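Local coordinates for protein deferrochelatase (Vibrio cholerae, PDB 5DE0) that binds heme b and probably works as a dye-decolorizing peroxidase, oxidising its substrates at the expense of peroxide, at residues L189-A192 with A193-V197; D275-L278 with R279-A283; E45-N48 with Q49-G53. One frame throughout, in Å; residues are numbered along the deposited sequence.

Interactions 1 and 2 both belong to the C-terminal Dyp-type peroxidase region and touch each other near the heme, with centres about 14 Å apart; Val197 and Leu189 of the first pack on Gln276, Leu277 and Phe280 of the second. Interaction 3 lies in the N-terminal Dyp-type peroxidase region, its nearest atoms about 30 Å from interaction 2 and about 33 Å from interaction 1. Interaction 2 is mostly buried, interaction 1 partly so, and interaction 3 is a surface contact. Their chemistry follows: a capped helix start with a leucine packed against it, a short 3-10 turn leading into a strand beside the heme, and a helix end carrying mainly amides and carboxylates.

Interaction 1 of 3, residues L189-A192 with A193-V197; sequences LNLA and AQEKV
Asn190 caps the start of helix 191-198 with its side-chain carbonyl: Ala193 N donates to Asn190 OD1 at 3.1 Å, an N-cap bond to the third residue of the helix. A chi1 of 58° places the Asn190 CG between the backbone N and the carbonyl carbon, which folds the amide back toward the first turn. The donor stands above the amide plane, 57° out of it, so this bond does not follow a lone pair. On the same residue, Asn190 ND2 rests 3.6 Å from Ala193 CB. The main chain then takes over: Gln194 N bonds to Asn190 O at 2.9 Å, nearly in line with the carbonyl, and Glu195 N bonds to Leu191 O.

Just before the cap, Leu189 lays its side chain alongside the first turns of the helix. Its CD2 meets Val197 CG2 at 3.9 Å, the two side chains crossing at about a right angle, and Leu189 CB lies 3.7 Å from the aliphatic Gln194 CG. Elsewhere on the turn, Leu191 brings CD1 to within 3.5 Å of Glu195 OE2.

The polar ends are fixed from further out. Trp186 O accepts from Gln194 NE2, while Lys202 supplies its NZ to Gln194 OE1 and its backbone N to Glu195 OE2. Phe280 packs against Leu189.

Chemically, the helix start is held in two ways: the Asn190 carbonyl satisfies a first-turn N-H that has no preceding helical carbonyl to use, and Leu189 packs its CD2 against Ala193 in the first turn and Val197 one turn on.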
# COMPACT_ATOMS: atom_id res chain seq x y z
N LEU B 189 19.10 -6.19 -19.15
CA LEU B 189 20.19 -7.12 -18.87
C LEU B 189 19.70 -8.56 -18.78
O LEU B 189 18.62 -8.83 -18.24
CB LEU B 189 20.92 -6.74 -17.58
CG LEU B 189 21.96 -5.62 -17.67
CD1 LEU B 189 21.31 -4.26 -17.92
CD2 LEU B 189 22.80 -5.59 -16.40
N ASN B 190 20.49 -9.49 -19.30
CA ASN B 190 20.17 -10.91 -19.24
C ASN B 190 20.46 -11.49 -17.86
O ASN B 190 21.02 -10.81 -17.00
CB ASN B 190 20.94 -11.67 -20.31
CG ASN B 190 22.44 -11.51 -20.18
OD1 ASN B 190 23.11 -12.32 -19.53
ND2 ASN B 190 22.98 -10.47 -20.80
N LEU B 191 20.09 -12.75 -17.67
CA LEU B 191 20.27 -13.44 -16.39
C LEU B 191 21.70 -13.38 -15.88
O LEU B 191 21.95 -12.98 -14.74
CB LEU B 191 19.82 -14.90 -16.51
CG LEU B 191 20.03 -15.77 -15.26
CD1 LEU B 191 19.09 -15.33 -14.16
CD2 LEU B 191 19.84 -17.24 -15.60
N ALA B 192 22.65 -13.79 -16.72
CA ALA B 192 24.05 -13.84 -16.35
C ALA B 192 24.58 -12.46 -15.98
O ALA B 192 25.31 -12.30 -15.00
CB ALA B 192 24.88 -14.44 -17.47
N ALA B 193 24.22 -11.46 -16.78
CA ALA B 193 24.65 -10.08 -16.56
C ALA B 193 24.10 -9.53 -15.25
O ALA B 193 24.80 -8.84 -14.51
CB ALA B 193 24.23 -9.20 -17.72
N GLN B 194 22.83 -9.84 -14.97
CA GLN B 194 22.20 -9.40 -13.73
C GLN B 194 22.87 -10.04 -12.52
O GLN B 194 23.00 -9.41 -11.47
CB GLN B 194 20.70 -9.74 -13.74
CG GLN B 194 19.87 -8.91 -14.71
CD GLN B 194 18.38 -9.08 -14.49
OE1 GLN B 194 17.95 -9.96 -13.74
NE2 GLN B 194 17.58 -8.24 -15.13
N GLU B 195 23.30 -11.29 -12.68
CA GLU B 195 23.98 -12.00 -11.61
C GLU B 195 25.37 -11.40 -11.36
O GLU B 195 25.90 -11.50 -10.26
CB GLU B 195 24.09 -13.49 -11.94
CG GLU B 195 22.76 -14.21 -11.90
CD GLU B 195 22.89 -15.68 -12.26
OE1 GLU B 195 24.02 -16.13 -12.52
OE2 GLU B 195 21.85 -16.37 -12.28
N LYS B 196 25.94 -10.78 -12.39
CA LYS B 196 27.24 -10.13 -12.26
C LYS B 196 27.09 -8.81 -11.52
O LYS B 196 28.01 -8.38 -10.82
CB LYS B 196 27.87 -9.90 -13.64
CG LYS B 196 28.24 -11.18 -14.38
CD LYS B 196 29.21 -12.04 -13.58
CE LYS B 196 29.55 -13.32 -14.33
NZ LYS B 196 30.45 -14.21 -13.54
N VAL B 197 25.94 -8.17 -11.68
CA VAL B 197 25.64 -6.92 -10.98
C VAL B 197 25.41 -7.18 -9.49
O VAL B 197 25.96 -6.48 -8.63
CB VAL B 197 24.40 -6.22 -11.57
CG1 VAL B 197 24.01 -5.02 -10.72
CG2 VAL B 197 24.67 -5.80 -13.01

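Interaction 2 of 3, residues D275-L278 with R279-A283; sequences DQLL and RFTKA. With HEM (protoporphyrin IX containing Fe), chain F.
Arg279 reaches back along Gln276, the two side chains lying side by side and pointing the same way. Arg279 NH1 donates to Gln276 OE1 at 2.8 Å, and the oxygen sits at the edge of the guanidinium, close to its plane, while the donor lies nearly on the extension of the amide carbonyl. The amide and guanidinium planes are 73° apart, so the two groups are not stacked. A bend at chi3 (52°) in Arg279 turns the guanidinium toward this oxygen. Arg279 N also bonds to Gln276 O at 3.2 Å. Phe280 follows, giving its N to Leu277 O at 3.0 Å and resting CZ 3.7 Å above one face of the Arg279 guanidinium, offset toward its rim. At Thr281 the CG2 methyl comes 3.4 Å from Leu277 O, while OG1 bonds to His181.

The turn is prepared by Asp275, whose OD1 accepts from Leu277 N at 2.8 Å in an Asx turn; its other oxygen bonds to His216. Leu277, with CG anti to its backbone N (chi1 175°), puts CD2 3.5 Å from HEM C3C, as part of the heme pocket.

Thr281 opens strand 281-291, the outermost of its sheet within this chain, which pairs antiparallel with strand 172-181; there Leu278 and Thr281 pack on Phe179. Helix 191-198 touches Gln276 and Leu277, and helix 216-220 meets Asp275 and Leu277.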
# COMPACT_ATOMS: atom_id res chain seq x y z
N ASP B 275 28.74 1.07 -6.78
CA ASP B 275 27.99 -0.17 -6.86
C ASP B 275 27.29 -0.29 -8.21
O ASP B 275 26.64 0.66 -8.67
CB ASP B 275 26.97 -0.25 -5.72
CG ASP B 275 26.46 -1.66 -5.47
OD1 ASP B 275 26.27 -2.42 -6.45
OD2 ASP B 275 26.26 -2.02 -4.29
N GLN B 276 27.42 -1.45 -8.84
CA GLN B 276 26.75 -1.72 -10.11
C GLN B 276 25.23 -1.70 -9.96
O GLN B 276 24.51 -1.36 -10.90
CB GLN B 276 27.21 -3.06 -10.69
CG GLN B 276 28.67 -3.09 -11.12
CD GLN B 276 28.94 -2.25 -12.35
OE1 GLN B 276 28.20 -2.31 -13.33
NE2 GLN B 276 30.00 -1.46 -12.30
N LEU B 277 24.75 -2.08 -8.78
CA LEU B 277 23.32 -2.09 -8.50
C LEU B 277 22.74 -0.68 -8.56
O LEU B 277 21.58 -0.50 -8.94
CB LEU B 277 23.04 -2.71 -7.13
CG LEU B 277 21.60 -2.68 -6.61
CD1 LEU B 277 20.66 -3.43 -7.56
CD2 LEU B 277 21.52 -3.25 -5.21
N LEU B 278 23.55 0.31 -8.21
CA LEU B 278 23.11 1.70 -8.17
C LEU B 278 22.92 2.29 -9.57
O LEU B 278 22.56 3.46 -9.71
CB LEU B 278 24.10 2.55 -7.38
CG LEU B 278 24.21 2.18 -5.90
CD1 LEU B 278 25.26 3.03 -5.19
CD2 LEU B 278 22.86 2.31 -5.21
N ARG B 279 23.16 1.48 -10.59
CA ARG B 279 22.88 1.88 -11.97
C ARG B 279 21.39 1.76 -12.26
O ARG B 279 20.88 2.36 -13.21
CB ARG B 279 23.67 1.02 -12.96
CG ARG B 279 25.16 1.29 -12.98
CD ARG B 279 25.88 0.20 -13.76
NE ARG B 279 25.30 0.01 -15.09
CZ ARG B 279 25.51 -1.07 -15.84
NH1 ARG B 279 26.27 -2.05 -15.40
NH2 ARG B 279 24.94 -1.16 -17.04
N PHE B 280 20.70 0.97 -11.44
CA PHE B 280 19.31 0.62 -11.71
C PHE B 280 18.38 0.99 -10.55
O PHE B 280 17.20 0.68 -10.58
CB PHE B 280 19.20 -0.87 -12.02
CG PHE B 280 20.16 -1.34 -13.07
CD1 PHE B 280 19.83 -1.24 -14.41
CD2 PHE B 280 21.38 -1.88 -12.72
CE1 PHE B 280 20.71 -1.66 -15.39
CE2 PHE B 280 22.27 -2.31 -13.69
CZ PHE B 280 21.93 -2.21 -15.03
N THR B 281 18.94 1.66 -9.54
CA THR B 281 18.14 2.15 -8.43
C THR B 281 18.77 3.39 -7.82
O THR B 281 19.98 3.59 -7.93
CB THR B 281 17.96 1.07 -7.33
OG1 THR B 281 17.04 1.54 -6.34
CG2 THR B 281 19.29 0.73 -6.68
N LYS B 282 17.95 4.22 -7.19
CA LYS B 282 18.43 5.46 -6.59
C LYS B 282 17.80 5.69 -5.22
O LYS B 282 16.59 5.52 -5.04
CB LYS B 282 18.13 6.65 -7.51
CG LYS B 282 18.82 6.60 -8.86
CD LYS B 282 18.44 7.79 -9.73
CE LYS B 282 19.16 7.75 -11.06
NZ LYS B 282 18.80 8.92 -11.92
N ALA B 283 18.62 6.09 -4.26
CA ALA B 283 18.12 6.43 -2.93
C ALA B 283 17.44 7.79 -2.95
O ALA B 283 17.98 8.75 -3.51
CB ALA B 283 19.26 6.41 -1.91
CHA HEM F . 23.07 -8.63 0.30
CHB HEM F . 23.83 -4.47 2.69
CHC HEM F . 21.11 -2.07 -0.55
CHD HEM F . 19.67 -6.33 -2.38
C1A HEM F . 23.52 -7.71 1.23
C2A HEM F . 24.37 -7.99 2.36
C3A HEM F . 24.58 -6.84 3.02
C4A HEM F . 23.86 -5.80 2.33
CMA HEM F . 25.43 -6.65 4.30
CAA HEM F . 24.95 -9.38 2.74
CBA HEM F . 26.42 -9.43 2.32
CGA HEM F . 26.96 -10.81 2.52
O1A HEM F . 26.69 -11.69 1.66
O2A HEM F . 27.66 -11.04 3.53
C1B HEM F . 23.23 -3.46 1.97
C2B HEM F . 23.43 -2.04 2.20
C3B HEM F . 22.68 -1.37 1.33
C4B HEM F . 21.98 -2.33 0.49
CMB HEM F . 24.33 -1.42 3.29
CAB HEM F . 22.64 0.18 1.28
CBB HEM F . 21.86 0.84 0.44
C1C HEM F . 20.45 -3.01 -1.32
C2C HEM F . 19.46 -2.75 -2.35
C3C HEM F . 19.07 -3.93 -2.85
C4C HEM F . 19.80 -4.97 -2.15
CMC HEM F . 18.99 -1.33 -2.75
CAC HEM F . 18.05 -4.26 -3.97
CBC HEM F . 17.43 -3.35 -4.73
C1D HEM F . 20.52 -7.32 -1.93
C2D HEM F . 20.62 -8.65 -2.50
C3D HEM F . 21.68 -9.37 -1.66
C4D HEM F . 22.11 -8.40 -0.67
CMD HEM F . 19.83 -9.22 -3.69
CAD HEM F . 22.18 -10.81 -1.84
CBD HEM F . 21.30 -11.79 -1.06
CGD HEM F . 21.41 -11.53 0.41
O1D HEM F . 20.52 -10.84 0.97
O2D HEM F . 22.40 -12.00 1.04
NA HEM F . 23.22 -6.36 1.24
NB HEM F . 22.35 -3.60 0.92
NC HEM F . 20.63 -4.38 -1.23
ND HEM F . 21.41 -7.22 -0.87
FE HEM F . 21.96 -5.39 -0.05

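Interaction 3 of 3, residues E45-N48 with Q49-G53; sequences EEIN and QNQPG
Glu45 and Gln49, one turn apart on helix 40-50, meet through their polar ends. Gln49 NE2 donates to Glu45 OE2 across 3.4 Å, a weak bond with an N-H to acceptor angle of only 141°. The conformations explain the meeting. Glu45 starts with CG anti to the backbone N and then bends at chi2 (64°), which folds the carboxylate along the helix toward Gln49. Gln49 instead carries CG beside its own backbone N, and its chain runs extended beyond that atom. The carboxylate and amide planes are turned 71° apart, so the groups meet obliquely and do not stack. Gln49 CG also lies in van der Waals contact, 3.5 Å from Glu45 OE2.

Along the main chain the helix closes. Gln49 N bonds to Glu45 O at 3.1 Å, and Asn50 N bonds to Glu46 O at the same 3.1 Å. The last turn is looser in geometry: Gln51 N reaches Ile47 O at 2.8 Å in a strongly bent, weak bond, and its 3.4 Å bond to Asn48 O is weak too. Gln51 is the first residue to leave helical backbone angles. Its side chain bends at chi2 and bonds through OE1 to Arg106, while its CG lies 4.4 Å from Ile47 CG2; both side chains also touch Leu109 of helix 108-117.

The Asn48 amide serves a partner outside this helix, ND2 donating to Leu56 O, and Gly53 O accepts from Thr105, which ties down the chain leaving the helix.

Chemically, the side-chain link across this exposed helix face is slight, a single weak amide-to-carboxylate bond. Besides it, the helix end has its backbone bonds, Ile47 packed on helix 108-117, and the side-chain hydrogen bonds of Asn48 with Leu56 O and of Gln51 with Arg106.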
# COMPACT_ATOMS: atom_id res chain seq x y z
N GLU B 45 0.97 -4.08 22.22
CA GLU B 45 0.65 -5.20 23.09
C GLU B 45 -0.86 -5.44 23.13
O GLU B 45 -1.32 -6.58 23.09
CB GLU B 45 1.19 -4.97 24.50
CG GLU B 45 0.75 -6.02 25.51
CD GLU B 45 1.28 -7.40 25.18
OE1 GLU B 45 2.51 -7.54 24.99
OE2 GLU B 45 0.47 -8.35 25.11
N GLU B 46 -1.62 -4.35 23.21
CA GLU B 46 -3.07 -4.42 23.26
C GLU B 46 -3.66 -4.97 21.97
O GLU B 46 -4.60 -5.76 21.98
CB GLU B 46 -3.66 -3.04 23.56
CG GLU B 46 -5.18 -2.99 23.51
CD GLU B 46 -5.73 -1.64 23.95
OE1 GLU B 46 -5.00 -0.90 24.63
OE2 GLU B 46 -6.89 -1.33 23.60
N ILE B 47 -3.09 -4.54 20.84
CA ILE B 47 -3.51 -5.03 19.54
C ILE B 47 -3.26 -6.53 19.41
O ILE B 47 -4.12 -7.28 18.95
CB ILE B 47 -2.79 -4.28 18.40
CG1 ILE B 47 -3.18 -2.80 18.40
CG2 ILE B 47 -3.11 -4.91 17.05
CD1 ILE B 47 -2.47 -1.97 17.36
N ASN B 48 -2.08 -6.97 19.85
CA ASN B 48 -1.72 -8.38 19.79
C ASN B 48 -2.65 -9.24 20.64
O ASN B 48 -2.96 -10.38 20.28
CB ASN B 48 -0.27 -8.59 20.23
CG ASN B 48 0.72 -8.31 19.11
OD1 ASN B 48 0.45 -8.59 17.94
ND2 ASN B 48 1.87 -7.75 19.47
N GLN B 49 -3.11 -8.70 21.76
CA GLN B 49 -4.06 -9.41 22.62
C GLN B 49 -5.44 -9.49 21.97
O GLN B 49 -6.18 -10.44 22.20
CB GLN B 49 -4.16 -8.74 23.99
CG GLN B 49 -2.94 -8.93 24.87
CD GLN B 49 -3.20 -8.57 26.31
OE1 GLN B 49 -4.32 -8.21 26.68
NE2 GLN B 49 -2.18 -8.68 27.15
N ASN B 50 -5.78 -8.48 21.17
CA ASN B 50 -7.06 -8.48 20.48
C ASN B 50 -7.00 -9.27 19.17
O ASN B 50 -8.02 -9.70 18.65
CB ASN B 50 -7.51 -7.05 20.20
CG ASN B 50 -7.91 -6.31 21.46
OD1 ASN B 50 -7.54 -6.71 22.56
ND2 ASN B 50 -8.65 -5.23 21.30
N GLN B 51 -5.79 -9.46 18.66
CA GLN B 51 -5.60 -10.09 17.36
C GLN B 51 -4.52 -11.17 17.38
O GLN B 51 -3.36 -10.89 17.09
CB GLN B 51 -5.25 -9.04 16.30
CG GLN B 51 -6.25 -7.91 16.18
CD GLN B 51 -7.61 -8.38 15.71
OE1 GLN B 51 -7.72 -9.39 15.01
NE2 GLN B 51 -8.66 -7.66 16.11
N PRO B 52 -4.90 -12.41 17.74
CA PRO B 52 -3.97 -13.54 17.70
C PRO B 52 -3.41 -13.78 16.29
O PRO B 52 -4.15 -13.69 15.31
CB PRO B 52 -4.83 -14.72 18.15
CG PRO B 52 -5.92 -14.10 18.96
CD PRO B 52 -6.21 -12.79 18.30
N GLY B 53 -2.12 -14.07 16.20
CA GLY B 53 -1.49 -14.35 14.93
C GLY B 53 -0.94 -13.11 14.24
O GLY B 53 -0.18 -13.21 13.27